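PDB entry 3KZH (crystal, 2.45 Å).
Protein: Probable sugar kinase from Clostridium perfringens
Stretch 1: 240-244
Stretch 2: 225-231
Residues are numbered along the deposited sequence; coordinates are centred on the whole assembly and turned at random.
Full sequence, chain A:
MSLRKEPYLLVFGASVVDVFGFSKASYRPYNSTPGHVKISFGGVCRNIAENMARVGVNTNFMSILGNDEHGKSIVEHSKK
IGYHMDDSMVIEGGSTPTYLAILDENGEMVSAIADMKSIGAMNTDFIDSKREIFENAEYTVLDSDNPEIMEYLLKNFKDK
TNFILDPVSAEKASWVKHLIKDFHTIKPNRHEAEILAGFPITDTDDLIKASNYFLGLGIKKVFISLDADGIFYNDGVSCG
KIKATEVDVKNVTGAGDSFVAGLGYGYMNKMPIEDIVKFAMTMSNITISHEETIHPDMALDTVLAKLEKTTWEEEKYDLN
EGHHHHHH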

# COMPACT_ATOMS: atom_id res chain seq x y z
N GLY A 240 41.84 2.42 -15.30
CA GLY A 240 41.67 1.14 -15.96
C GLY A 240 40.24 0.89 -16.38
O GLY A 240 39.40 1.78 -16.30
N LYS A 241 39.99 -0.34 -16.82
CA LYS A 241 38.69 -0.78 -17.28
C LYS A 241 38.54 -2.24 -16.90
O LYS A 241 39.42 -3.05 -17.18
CB LYS A 241 38.56 -0.62 -18.80
CG LYS A 241 37.19 -0.99 -19.37
CD LYS A 241 37.29 -1.55 -20.79
CE LYS A 241 37.54 -0.46 -21.82
NZ LYS A 241 37.60 -1.02 -23.20
N ILE A 242 37.44 -2.57 -16.22
CA ILE A 242 37.17 -3.94 -15.78
C ILE A 242 35.80 -4.36 -16.29
O ILE A 242 34.83 -3.59 -16.26
CB ILE A 242 37.26 -4.10 -14.21
CG1 ILE A 242 38.67 -3.77 -13.72
CG2 ILE A 242 36.97 -5.53 -13.80
CD1 ILE A 242 38.81 -3.59 -12.21
N LYS A 243 35.72 -5.61 -16.75
CA LYS A 243 34.50 -6.18 -17.29
C LYS A 243 34.35 -7.59 -16.75
O LYS A 243 35.35 -8.24 -16.43
CB LYS A 243 34.59 -6.19 -18.82
CG LYS A 243 33.44 -6.84 -19.58
CD LYS A 243 33.86 -7.10 -21.00
CE LYS A 243 32.93 -8.08 -21.68
NZ LYS A 243 33.33 -8.29 -23.11
N ALA A 244 33.11 -8.02 -16.59
CA ALA A 244 32.82 -9.37 -16.12
C ALA A 244 32.35 -10.19 -17.31
O ALA A 244 31.66 -9.69 -18.20
CB ALA A 244 31.76 -9.36 -15.04
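Stretch 2 (225-231) SLDADGI

How do the two backbones run against each other? Stretch 1 is extended throughout, part of a strand that begins earlier in the chain, whereas most of stretch 2 is a turn that joins the strand only at its end. The two meet in antiparallel fashion at Ile242 and Ile231, a hydrogen-bonded pair whose CA atoms are 5.5 Å apart. Ile231 N donates to Ile242 O at 2.9 Å, and Ile242 N donates back to Ile231 O at 3.0 Å. With N-H...O angles of 172° and 162°, both bonds are nearly straight, so the two peptide edges face each other squarely. Two CA-H...O contacts supplement the pair: Gly230 CA approaches Ile242 O at 3.4 Å, and Lys241 CA approaches Ile231 O at 3.3 Å. Each isoleucine carbonyl therefore receives both an amide hydrogen and a CA hydrogen from the other stretch.

What shapes stretch 2 before it reaches the strand? The chain folds back on itself, held by two backbone hydrogen bonds of its own: Leu226 N to Gly230 O at 2.8 Å, and Asp229 N to Leu226 O at 3.0 Å. Asp227 adopts a positive phi of 52° and lies at the exposed side of the turn, out of reach of stretch 1. The chain then passes through Ala228 and Asp229 to Gly230, which brings it alongside Lys243.

Why does a glycine suit position 230? Its CA lies 4.1 Å from Lys243 CA, much closer than the isoleucine pair, and a CB here would point toward stretch 1. Such an atom would fall about 2.2 Å from Ile242 O and 2.9 Å from Lys243 CA, both clashes. The phi/psi values of 92/-146° make the same demand independently, because a CB would also be jammed against the carbonyl oxygen of Asp229. The missing side chain thus permits both the close approach and the backbone turn that leads into Ile231.

How do the lysines cover the turn? The side chains of Lys241 and Lys243 point sideways from CA to CB, and their methylene carbons lie along the backbone of stretch 2. Lys241 places CD 3.8 Å from Asp229 O, while its CE comes within 4.2 Å of Leu226 CD1, a contact between aliphatic carbons. Lys243 is nearly fully extended, with all four chi angles in t; its CB lies 3.6 Å from Asp229 O and its CE 3.4 Å from Ala228 O. Asp229 O is thus approached by carbons of both lysines, and the packing relies on their long aliphatic portions.

Where do the isoleucine side chains go? Ile242 and Ile231 project to the same face of the sheet, as expected for a directly paired couple, and the ends of both lead away from the opposing stretch. Both residues are buried, yet it is their main chains that make the closest contact. Altogether the two stretches bury 301 Å² between them, counting both sides.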

# COMPACT_ATOMS: atom_id res chain seq x y z
N SER A 225 30.20 3.95 -16.74
CA SER A 225 29.56 2.68 -17.10
C SER A 225 29.55 2.58 -18.62
O SER A 225 29.21 3.55 -19.29
CB SER A 225 28.11 2.61 -16.60
OG SER A 225 28.04 2.75 -15.20
N LEU A 226 29.97 1.42 -19.15
CA LEU A 226 30.03 1.20 -20.60
C LEU A 226 29.18 0.00 -21.00
O LEU A 226 29.54 -0.75 -21.92
CB LEU A 226 31.48 0.98 -21.03
CG LEU A 226 32.55 1.99 -20.61
CD1 LEU A 226 33.91 1.42 -20.94
CD2 LEU A 226 32.31 3.34 -21.27
N ASP A 227 28.05 -0.17 -20.31
CA ASP A 227 27.09 -1.26 -20.52
C ASP A 227 27.72 -2.66 -20.49
O ASP A 227 28.13 -3.13 -19.42
CB ASP A 227 26.24 -1.04 -21.80
CG ASP A 227 25.15 0.03 -21.63
OD1 ASP A 227 25.09 0.71 -20.57
OD2 ASP A 227 24.34 0.18 -22.57
N ALA A 228 27.84 -3.30 -21.66
CA ALA A 228 28.43 -4.64 -21.79
C ALA A 228 29.96 -4.65 -21.65
O ALA A 228 30.53 -5.66 -21.25
CB ALA A 228 28.02 -5.27 -23.10
N ASP A 229 30.60 -3.52 -21.98
CA ASP A 229 32.06 -3.39 -21.91
C ASP A 229 32.61 -3.13 -20.50
O ASP A 229 33.81 -2.96 -20.31
CB ASP A 229 32.56 -2.32 -22.88
CG ASP A 229 32.19 -2.59 -24.32
OD1 ASP A 229 32.31 -3.75 -24.78
OD2 ASP A 229 31.76 -1.64 -25.00
N GLY A 230 31.71 -3.09 -19.52
CA GLY A 230 32.11 -2.90 -18.14
C GLY A 230 32.17 -1.49 -17.60
O GLY A 230 31.36 -0.63 -17.93
N ILE A 231 33.13 -1.28 -16.71
CA ILE A 231 33.31 -0.00 -16.05
C ILE A 231 34.70 0.53 -16.27
O ILE A 231 35.68 -0.19 -16.10
CB ILE A 231 33.10 -0.14 -14.50
CG1 ILE A 231 31.72 -0.73 -14.18
CG2 ILE A 231 33.37 1.18 -13.76
CD1 ILE A 231 30.52 0.11 -14.51